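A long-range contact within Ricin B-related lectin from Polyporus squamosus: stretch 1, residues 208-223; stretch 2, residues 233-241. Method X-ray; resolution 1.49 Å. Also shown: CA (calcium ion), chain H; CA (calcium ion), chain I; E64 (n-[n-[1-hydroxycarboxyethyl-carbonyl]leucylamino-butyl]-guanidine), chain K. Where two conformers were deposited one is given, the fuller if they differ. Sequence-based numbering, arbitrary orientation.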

ATOM      1  N   CYS B 208      -6.020  -9.241  -7.169  1.00 11.68           N
ATOM      2  CA  CYS B 208      -6.553  -9.020  -5.820  1.00 12.11           C
ATOM      3  C   CYS B 208      -5.442  -8.520  -4.892  1.00 12.38           C
ATOM      4  O   CYS B 208      -5.686  -7.618  -4.072  1.00 11.67           O
ATOM      5  CB  CYS B 208      -7.128 -10.258  -5.241  1.00 12.87           C
ATOM      6  SG  CYS B 208      -6.094 -11.740  -5.126  1.00 13.83           S
ATOM      7  N   ASP B 209      -4.234  -9.056  -5.016  1.00 11.14           N
ATOM      8  CA  ASP B 209      -3.184  -8.582  -4.178  1.00 12.73           C
ATOM      9  C   ASP B 209      -2.971  -7.079  -4.309  1.00 11.98           C
ATOM     10  O   ASP B 209      -2.680  -6.406  -3.310  1.00 11.33           O
ATOM     11  CB  ASP B 209      -1.885  -9.376  -4.321  1.00 11.43           C
ATOM     12  CG  ASP B 209      -1.274  -9.322  -5.742  1.00 12.37           C
ATOM     13  OD1 ASP B 209      -0.516  -8.373  -6.037  1.00 11.22           O
ATOM     14  OD2 ASP B 209      -1.641 -10.231  -6.535  1.00 12.79           O
ATOM     15  N   ASP B 210      -3.091  -6.549  -5.504  1.00 11.02           N
ATOM     16  CA  ASP B 210      -2.825  -5.143  -5.747  1.00 11.38           C
ATOM     17  C   ASP B 210      -3.966  -4.273  -5.188  1.00 11.23           C
ATOM     18  O   ASP B 210      -3.730  -3.283  -4.555  1.00 11.28           O
ATOM     19  CB  ASP B 210      -2.601  -4.901  -7.227  1.00 11.46           C
ATOM     20  CG  ASP B 210      -1.426  -5.690  -7.724  1.00 11.43           C
ATOM     21  OD1 ASP B 210      -0.300  -5.337  -7.308  1.00 11.54           O
ATOM     22  OD2 ASP B 210      -1.665  -6.712  -8.398  1.00 10.61           O
ATOM     23  N   PHE B 211      -5.211  -4.699  -5.430  1.00 11.10           N
ATOM     24  CA  PHE B 211      -6.351  -3.993  -4.862  1.00 12.23           C
ATOM     25  C   PHE B 211      -6.213  -3.914  -3.362  1.00 11.52           C
ATOM     26  O   PHE B 211      -6.416  -2.810  -2.824  1.00 13.19           O
ATOM     27  CB  PHE B 211      -7.664  -4.666  -5.217  1.00 12.53           C
ATOM     28  CG  PHE B 211      -8.114  -4.402  -6.638  1.00 11.55           C
ATOM     29  CD1 PHE B 211      -8.869  -3.278  -6.947  1.00 11.95           C
ATOM     30  CD2 PHE B 211      -7.724  -5.252  -7.677  1.00 11.96           C
ATOM     31  CE1 PHE B 211      -9.238  -3.001  -8.238  1.00 12.23           C
ATOM     32  CE2 PHE B 211      -8.113  -5.000  -8.981  1.00 11.63           C
ATOM     33  CZ  PHE B 211      -8.854  -3.843  -9.263  1.00 12.44           C
ATOM     34  N   ALA B 212      -5.891  -5.026  -2.692  1.00 11.64           N
ATOM     35  CA  ALA B 212      -5.846  -5.041  -1.249  1.00 10.68           C
ATOM     36  C   ALA B 212      -4.665  -4.214  -0.666  1.00 11.42           C
ATOM     37  O   ALA B 212      -4.767  -3.490   0.327  1.00 11.17           O
ATOM     38  CB  ALA B 212      -5.887  -6.463  -0.709  1.00 10.75           C
ATOM     39  N   THR B 213      -3.539  -4.329  -1.338  1.00 10.82           N
ATOM     40  CA  THR B 213      -2.343  -3.596  -0.889  1.00 10.96           C
ATOM     41  C   THR B 213      -2.495  -2.120  -1.152  1.00 10.91           C
ATOM     42  O   THR B 213      -2.122  -1.319  -0.307  1.00 11.22           O
ATOM     43  CB  THR B 213      -1.078  -4.148  -1.588  1.00 12.36           C
ATOM     44  OG1 THR B 213      -0.896  -5.462  -1.146  1.00 16.84           O
ATOM     45  CG2 THR B 213       0.196  -3.345  -1.185  1.00 13.89           C
ATOM     46  N   VAL B 214      -2.974  -1.729  -2.333  1.00 10.26           N
ATOM     47  CA  VAL B 214      -3.127  -0.355  -2.686  1.00 10.98           C
ATOM     48  C   VAL B 214      -4.190   0.282  -1.745  1.00 11.54           C
ATOM     49  O   VAL B 214      -3.974   1.400  -1.290  1.00 10.97           O
ATOM     50  CB  VAL B 214      -3.474  -0.130  -4.185  1.00 11.91           C
ATOM     51  CG1 VAL B 214      -3.870   1.309  -4.474  1.00 12.55           C
ATOM     52  CG2 VAL B 214      -2.262  -0.496  -5.040  1.00 11.91           C
ATOM     53  N   PHE B 215      -5.304  -0.409  -1.514  1.00 10.78           N
ATOM     54  CA  PHE B 215      -6.325   0.157  -0.605  1.00 11.46           C
ATOM     55  C   PHE B 215      -5.733   0.412   0.789  1.00 11.47           C
ATOM     56  O   PHE B 215      -5.975   1.515   1.361  1.00 10.88           O
ATOM     57  CB  PHE B 215      -7.620  -0.659  -0.550  1.00 11.98           C
ATOM     58  CG  PHE B 215      -8.679  -0.012   0.295  1.00 12.02           C
ATOM     59  CD1 PHE B 215      -9.090   1.269  -0.011  1.00 11.43           C
ATOM     60  CD2 PHE B 215      -9.203  -0.664   1.400  1.00 13.54           C
ATOM     61  CE1 PHE B 215     -10.043   1.920   0.779  1.00 12.85           C
ATOM     62  CE2 PHE B 215     -10.119  -0.018   2.210  1.00 13.45           C
ATOM     63  CZ  PHE B 215     -10.568   1.239   1.839  1.00 13.33           C
ATOM     64  N   LYS B 216      -4.971  -0.552   1.291  1.00  9.83           N
ATOM     65  CA  LYS B 216      -4.298  -0.395   2.556  1.00 11.32           C
ATOM     66  C   LYS B 216      -3.434   0.840   2.621  1.00 10.73           C
ATOM     67  O   LYS B 216      -3.420   1.611   3.646  1.00 10.30           O
ATOM     68  CB  LYS B 216      -3.617  -1.665   3.028  1.00 10.31           C
ATOM     69  CG  LYS B 216      -2.902  -1.517   4.349  1.00 10.58           C
ATOM     70  CD  LYS B 216      -2.468  -2.826   4.975  1.00 11.60           C
ATOM     71  CE  LYS B 216      -1.570  -2.523   6.179  1.00 11.72           C
ATOM     72  NZ  LYS B 216      -2.262  -1.717   7.225  1.00 11.63           N
ATOM     73  N   GLY B 217      -2.697   1.053   1.545  1.00 10.55           N
ATOM     74  CA  GLY B 217      -1.947   2.315   1.433  1.00 10.62           C
ATOM     75  C   GLY B 217      -2.774   3.572   1.316  1.00 10.94           C
ATOM     76  O   GLY B 217      -2.406   4.676   1.885  1.00 11.69           O
ATOM     77  N   ALA B 218      -3.901   3.468   0.615  1.00 11.71           N
ATOM     78  CA  ALA B 218      -4.846   4.599   0.536  1.00 11.23           C
ATOM     79  C   ALA B 218      -5.329   5.052   1.925  1.00 11.55           C
ATOM     80  O   ALA B 218      -5.453   6.228   2.180  1.00 10.17           O
ATOM     81  CB  ALA B 218      -6.037   4.268  -0.366  1.00 11.85           C
ATOM     82  N   VAL B 219      -5.592   4.079   2.795  1.00 11.39           N
ATOM     83  CA  VAL B 219      -6.105   4.369   4.152  1.00 11.35           C
ATOM     84  C   VAL B 219      -4.961   5.042   4.884  1.00 11.25           C
ATOM     85  O   VAL B 219      -5.200   6.081   5.518  1.00 10.42           O
ATOM     86  CB  VAL B 219      -6.583   3.124   4.885  1.00 10.56           C
ATOM     87  CG1 VAL B 219      -6.989   3.490   6.310  1.00 12.03           C
ATOM     88  CG2 VAL B 219      -7.800   2.593   4.146  1.00 10.36           C
ATOM     89  N   ALA B 220      -3.747   4.510   4.735  1.00 11.79           N
ATOM     90  CA  ALA B 220      -2.598   5.112   5.453  1.00 12.30           C
ATOM     91  C   ALA B 220      -2.393   6.598   5.009  1.00 11.98           C
ATOM     92  O   ALA B 220      -2.139   7.472   5.819  1.00 10.61           O
ATOM     93  CB  ALA B 220      -1.346   4.297   5.225  1.00 13.09           C
ATOM     94  N   LYS B 221      -2.457   6.878   3.708  1.00 12.21           N
ATOM     95  CA  LYS B 221      -2.284   8.246   3.223  1.00 12.77           C
ATOM     96  C   LYS B 221      -3.420   9.120   3.694  1.00 11.89           C
ATOM     97  O   LYS B 221      -3.186  10.263   4.059  1.00 12.45           O
ATOM     98  CB  LYS B 221      -2.130   8.326   1.677  1.00 14.25           C
ATOM     99  CG  LYS B 221      -0.906   7.564   1.138  1.00 16.12           C
ATOM    100  CD  LYS B 221      -0.787   7.682  -0.387  1.00 19.29           C
ATOM    101  CE  LYS B 221      -0.383   9.105  -0.768  1.00 21.28           C
ATOM    102  NZ  LYS B 221       0.113   9.339  -2.159  1.00 22.11           N
ATOM    103  N   TRP B 222      -4.636   8.604   3.686  1.00 11.86           N
ATOM    104  CA  TRP B 222      -5.766   9.386   4.229  1.00 12.54           C
ATOM    105  C   TRP B 222      -5.541   9.805   5.689  1.00 12.24           C
ATOM    106  O   TRP B 222      -5.823  10.965   6.069  1.00 11.55           O
ATOM    107  CB  TRP B 222      -7.076   8.624   4.031  1.00 13.48           C
ATOM    108  CG  TRP B 222      -8.329   9.393   4.382  1.00 14.90           C
ATOM    109  CD1 TRP B 222      -9.080  10.241   3.564  1.00 15.48           C
ATOM    110  CD2 TRP B 222      -9.011   9.317   5.625  1.00 14.35           C
ATOM    111  NE1 TRP B 222     -10.203  10.688   4.278  1.00 16.04           N
ATOM    112  CE2 TRP B 222     -10.167  10.150   5.536  1.00 14.97           C
ATOM    113  CE3 TRP B 222      -8.768   8.625   6.795  1.00 13.64           C
ATOM    114  CZ2 TRP B 222     -11.095  10.250   6.607  1.00 15.04           C
ATOM    115  CZ3 TRP B 222      -9.664   8.731   7.853  1.00 13.25           C
ATOM    116  CH2 TRP B 222     -10.803   9.544   7.746  1.00 13.56           C
ATOM    117  N   GLY B 223      -5.030   8.858   6.459  1.00 11.32           N
ATOM    118  CA  GLY B 223      -4.664   9.147   7.861  1.00 12.50           C
ATOM    119  C   GLY B 223      -3.640  10.206   7.985  1.00 12.54           C
ATOM    120  O   GLY B 223      -3.791  11.199   8.760  1.00 12.42           O
ATOM    121  N   ALA B 233      -2.536   5.030  14.682  1.00 11.91           N
ATOM    122  CA  ALA B 233      -2.663   4.647  13.292  1.00 12.41           C
ATOM    123  C   ALA B 233      -4.083   4.325  13.032  1.00 12.20           C
ATOM    124  O   ALA B 233      -4.893   4.221  13.948  1.00 13.76           O
ATOM    125  CB  ALA B 233      -1.791   3.417  13.000  1.00 12.31           C
ATOM    126  N   LEU B 234      -4.397   4.192  11.756  1.00 11.36           N
ATOM    127  CA  LEU B 234      -5.720   3.760  11.322  0.80 11.43           C
ATOM    128  C   LEU B 234      -5.723   2.270  11.058  1.00 11.57           C
ATOM    129  O   LEU B 234      -4.850   1.757  10.314  1.00 11.32           O
ATOM    130  CB  LEU B 234      -6.129   4.519  10.045  0.80 11.64           C
ATOM    131  CG  LEU B 234      -6.160   6.060  10.060  0.80 11.90           C
ATOM    132  CD1 LEU B 234      -6.749   6.583   8.784  0.80 11.61           C
ATOM    133  CD2 LEU B 234      -6.868   6.683  11.254  0.80 12.33           C
ATOM    134  N   LEU B 235      -6.680   1.545  11.631  1.00 12.42           N
ATOM    135  CA  LEU B 235      -6.789   0.106  11.392  1.00 12.07           C
ATOM    136  C   LEU B 235      -7.261  -0.193   9.995  1.00 11.62           C
ATOM    137  O   LEU B 235      -8.328   0.202   9.624  1.00 11.47           O
ATOM    138  CB  LEU B 235      -7.748  -0.581  12.381  1.00 13.71           C
ATOM    139  CG  LEU B 235      -7.851  -2.118  12.210  1.00 14.83           C
ATOM    140  CD1 LEU B 235      -6.504  -2.836  12.307  1.00 16.00           C
ATOM    141  CD2 LEU B 235      -8.847  -2.684  13.171  1.00 15.83           C
ATOM    142  N   CYS B 236      -6.399  -0.853   9.203  1.00 11.67           N
ATOM    143  CA  CYS B 236      -6.840  -1.343   7.908  1.00 11.89           C
ATOM    144  C   CYS B 236      -6.045  -2.620   7.682  1.00 12.71           C
ATOM    145  O   CYS B 236      -4.888  -2.573   7.357  1.00 12.41           O
ATOM    146  CB  CYS B 236      -6.551  -0.343   6.785  1.00 12.83           C
ATOM    147  SG  CYS B 236      -7.098  -0.960   5.168  1.00 13.59           S
ATOM    148  N   GLY B 237      -6.685  -3.735   7.866  1.00 12.26           N
ATOM    149  CA  GLY B 237      -6.031  -5.037   7.688  1.00 12.53           C
ATOM    150  C   GLY B 237      -5.894  -5.479   6.241  1.00 12.14           C
ATOM    151  O   GLY B 237      -6.726  -5.129   5.381  1.00 12.71           O
ATOM    152  N   LEU B 238      -4.834  -6.221   6.020  1.00 11.23           N
ATOM    153  CA  LEU B 238      -4.594  -7.002   4.783  1.00 13.06           C
ATOM    154  C   LEU B 238      -4.666  -8.479   5.154  1.00 12.89           C
ATOM    155  O   LEU B 238      -4.109  -8.876   6.206  1.00 12.76           O
ATOM    156  CB  LEU B 238      -3.238  -6.677   4.180  1.00 12.61           C
ATOM    157  CG  LEU B 238      -2.789  -7.481   2.949  1.00 13.51           C
ATOM    158  CD1 LEU B 238      -3.771  -7.249   1.809  1.00 13.52           C
ATOM    159  CD2 LEU B 238      -1.450  -6.971   2.511  1.00 15.12           C
ATOM    160  N   MET B 239      -5.381  -9.281   4.338  1.00 11.17           N
ATOM    161  CA  MET B 239      -5.410 -10.717   4.535  1.00 12.82           C
ATOM    162  C   MET B 239      -5.205 -11.402   3.158  1.00 12.84           C
ATOM    163  O   MET B 239      -5.635 -10.905   2.167  1.00 11.56           O
ATOM    164  CB  MET B 239      -6.781 -11.176   5.115  1.00 14.65           C
ATOM    165  CG  MET B 239      -6.679 -11.587   6.534  1.00 16.67           C
ATOM    166  SD  MET B 239      -8.363 -11.941   7.040  1.00 16.34           S
ATOM    167  CE  MET B 239      -7.956 -11.793   8.771  1.00 18.73           C
ATOM    168  N   PHE B 240      -4.448 -12.481   3.151  1.00 13.43           N
ATOM    169  CA  PHE B 240      -4.432 -13.461   2.072  1.00 14.23           C
ATOM    170  C   PHE B 240      -5.077 -14.711   2.658  1.00 14.19           C
ATOM    171  O   PHE B 240      -4.699 -15.208   3.753  1.00 13.93           O
ATOM    172  CB  PHE B 240      -2.992 -13.831   1.677  1.00 14.35           C
ATOM    173  CG  PHE B 240      -2.229 -12.784   0.939  1.00 14.80           C
ATOM    174  CD1 PHE B 240      -2.720 -11.512   0.649  1.00 14.70           C
ATOM    175  CD2 PHE B 240      -0.971 -13.142   0.432  1.00 16.31           C
ATOM    176  CE1 PHE B 240      -1.974 -10.600  -0.057  1.00 14.74           C
ATOM    177  CE2 PHE B 240      -0.215 -12.221  -0.302  1.00 16.60           C
ATOM    178  CZ  PHE B 240      -0.722 -10.950  -0.528  1.00 16.23           C
ATOM    179  N   GLY B 241      -6.050 -15.235   1.937  1.00 13.70           N
ATOM    180  CA  GLY B 241      -6.699 -16.463   2.355  1.00 15.02           C
ATOM    181  C   GLY B 241      -7.057 -17.347   1.178  1.00 17.15           C
ATOM    182  O   GLY B 241      -6.868 -16.967   0.018  1.00 13.98           O
TER
HETATM  183 CA    CA H 306      -0.497  -8.832  -8.421  1.00 10.34          CA
HETATM  184 CA    CA I 307      -1.687 -12.070  -7.966  0.50  9.06          CA
HETATM  185  C1  E64 K 302      -7.741 -12.390  -7.275  1.00 14.15           C
HETATM  186  O1  E64 K 302      -7.527 -11.549  -8.144  1.00 15.07           O
HETATM  187  O2  E64 K 302      -8.904 -12.784  -6.939  1.00 15.09           O
HETATM  188  C2  E64 K 302      -6.602 -12.895  -6.486  1.00 14.41           C
HETATM  189  C3  E64 K 302      -5.434 -13.221  -7.417  1.00 14.65           C
HETATM  190  O3  E64 K 302      -5.987 -14.371  -8.037  1.00 15.52           O
HETATM  191  C4  E64 K 302      -4.191 -13.579  -6.688  1.00 14.06           C
HETATM  192  O4  E64 K 302      -3.311 -12.795  -6.540  1.00 16.03           O
HETATM  193  N1  E64 K 302      -4.134 -14.743  -6.127  1.00 14.33           N
HETATM  194  C6  E64 K 302      -3.002 -15.259  -5.371  1.00 15.23           C
HETATM  195  C7  E64 K 302      -3.077 -15.338  -3.859  1.00 14.75           C
HETATM  196  C8  E64 K 302      -3.526 -14.051  -3.180  1.00 14.67           C
HETATM  197  C9  E64 K 302      -2.397 -13.019  -3.213  1.00 14.63           C
HETATM  198  C10 E64 K 302      -3.886 -14.390  -1.797  1.00 15.27           C
HETATM  199  C11 E64 K 302      -2.256 -16.413  -6.003  1.00 21.39           C
HETATM  200  O5  E64 K 302      -2.715 -17.524  -5.787  1.00 23.94           O
HETATM  201  N2  E64 K 302      -1.186 -16.239  -6.739  1.00 26.44           N
HETATM  202  C12 E64 K 302      -0.304 -17.331  -7.199  1.00 26.90           C
HETATM  203  C13 E64 K 302       1.092 -17.146  -6.617  1.00 25.64           C
HETATM  204  C14 E64 K 302       2.167 -18.128  -7.148  1.00 24.69           C
HETATM  205  C15 E64 K 302       2.793 -18.905  -5.992  1.00 22.55           C
HETATM  206  N3  E64 K 302       4.051 -19.501  -6.455  1.00 23.53           N
HETATM  207  C16 E64 K 302       4.942 -20.121  -5.700  1.00 24.11           C
HETATM  208  N4  E64 K 302       4.676 -20.407  -4.410  1.00 22.51           N
HETATM  209  N5  E64 K 302       6.167 -20.418  -6.244  1.00 24.41           N
HETATM  210  O   HOH W   1       1.336  -7.153  -8.251  1.00 10.53           O
HETATM  211  O   HOH W   2      -1.952 -14.299  -9.145  1.00 13.20           O

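When a helix packs against a strand, the contact is usually carried by apolar side chains, with a few polar links. The contact between residues 208-223 and 233-241 of this lectin is a compact example. The helix runs nearly antiparallel to strand 237-241, at 168°, and the axes approach to 8.6 Å. Together the two stretches bury 534 Å² of surface.

The packing follows the helix turn on one side and an every-second-residue alternation on the other, with Cys 236 in the loop before strand 237-241. On the helix, Ala 212, Lys 216 and Val 219 recur at intervals of three or four residues and direct their CA-to-CB bonds toward the other stretch; on the partner, Leu 234, Cys 236 and Leu 238 do the same at every second residue, whereas Leu 235 and Met 239 point away. CB of Ala 212 lies 3.4 Å from CD1 of Leu 238. One turn of helix later the aliphatic part of Lys 216 continues this surface, with CD 4.0 Å from CB of Leu 238. Further along, CG2 of Val 219 touches SG of Cys 236 at 3.8 Å, and its CG1 lies 4.0 Å from CD1 of Leu 234.

That same Leu 234 CD1 sits 3.5 Å from CE3 of Trp 222, at the edge of the indole and near its plane, and 3.4 Å from CA of Gly 223. The absence of a side chain at Gly 223 matters here, because an ideal CB would fall 2.9 Å from Leu 234 CD1 and clash.

A sulfur-aromatic contact adds to the packing: SG of Cys 236 lies 5.0 Å from the centroid of the Phe 215 ring, 45° off the ring normal, an oblique approach.

Only one hydrogen bond crosses between the stretches. In Lys 216, chi1 to chi3 are all t before chi4 turns to p, and its NZ donates to O of Cys 236 at 2.8 Å. The residue thus combines apolar contact along its chain with a polar link at its tip.

At the far end, calcium binding and a ligand lie beside the contact. Asp 209 meets Phe 240 through CB and CZ at 4.3 Å, while its carboxylate leads away to both calcium ions, OD2 binding them at 2.6 Å (chain H) and 2.3 Å (chain I). E64, bonded covalently through C2 to SG of Cys 208 at 1.9 Å, places C10 over one face of Phe 240, 3.6 Å from CG. The inhibitor therefore touches both stretches.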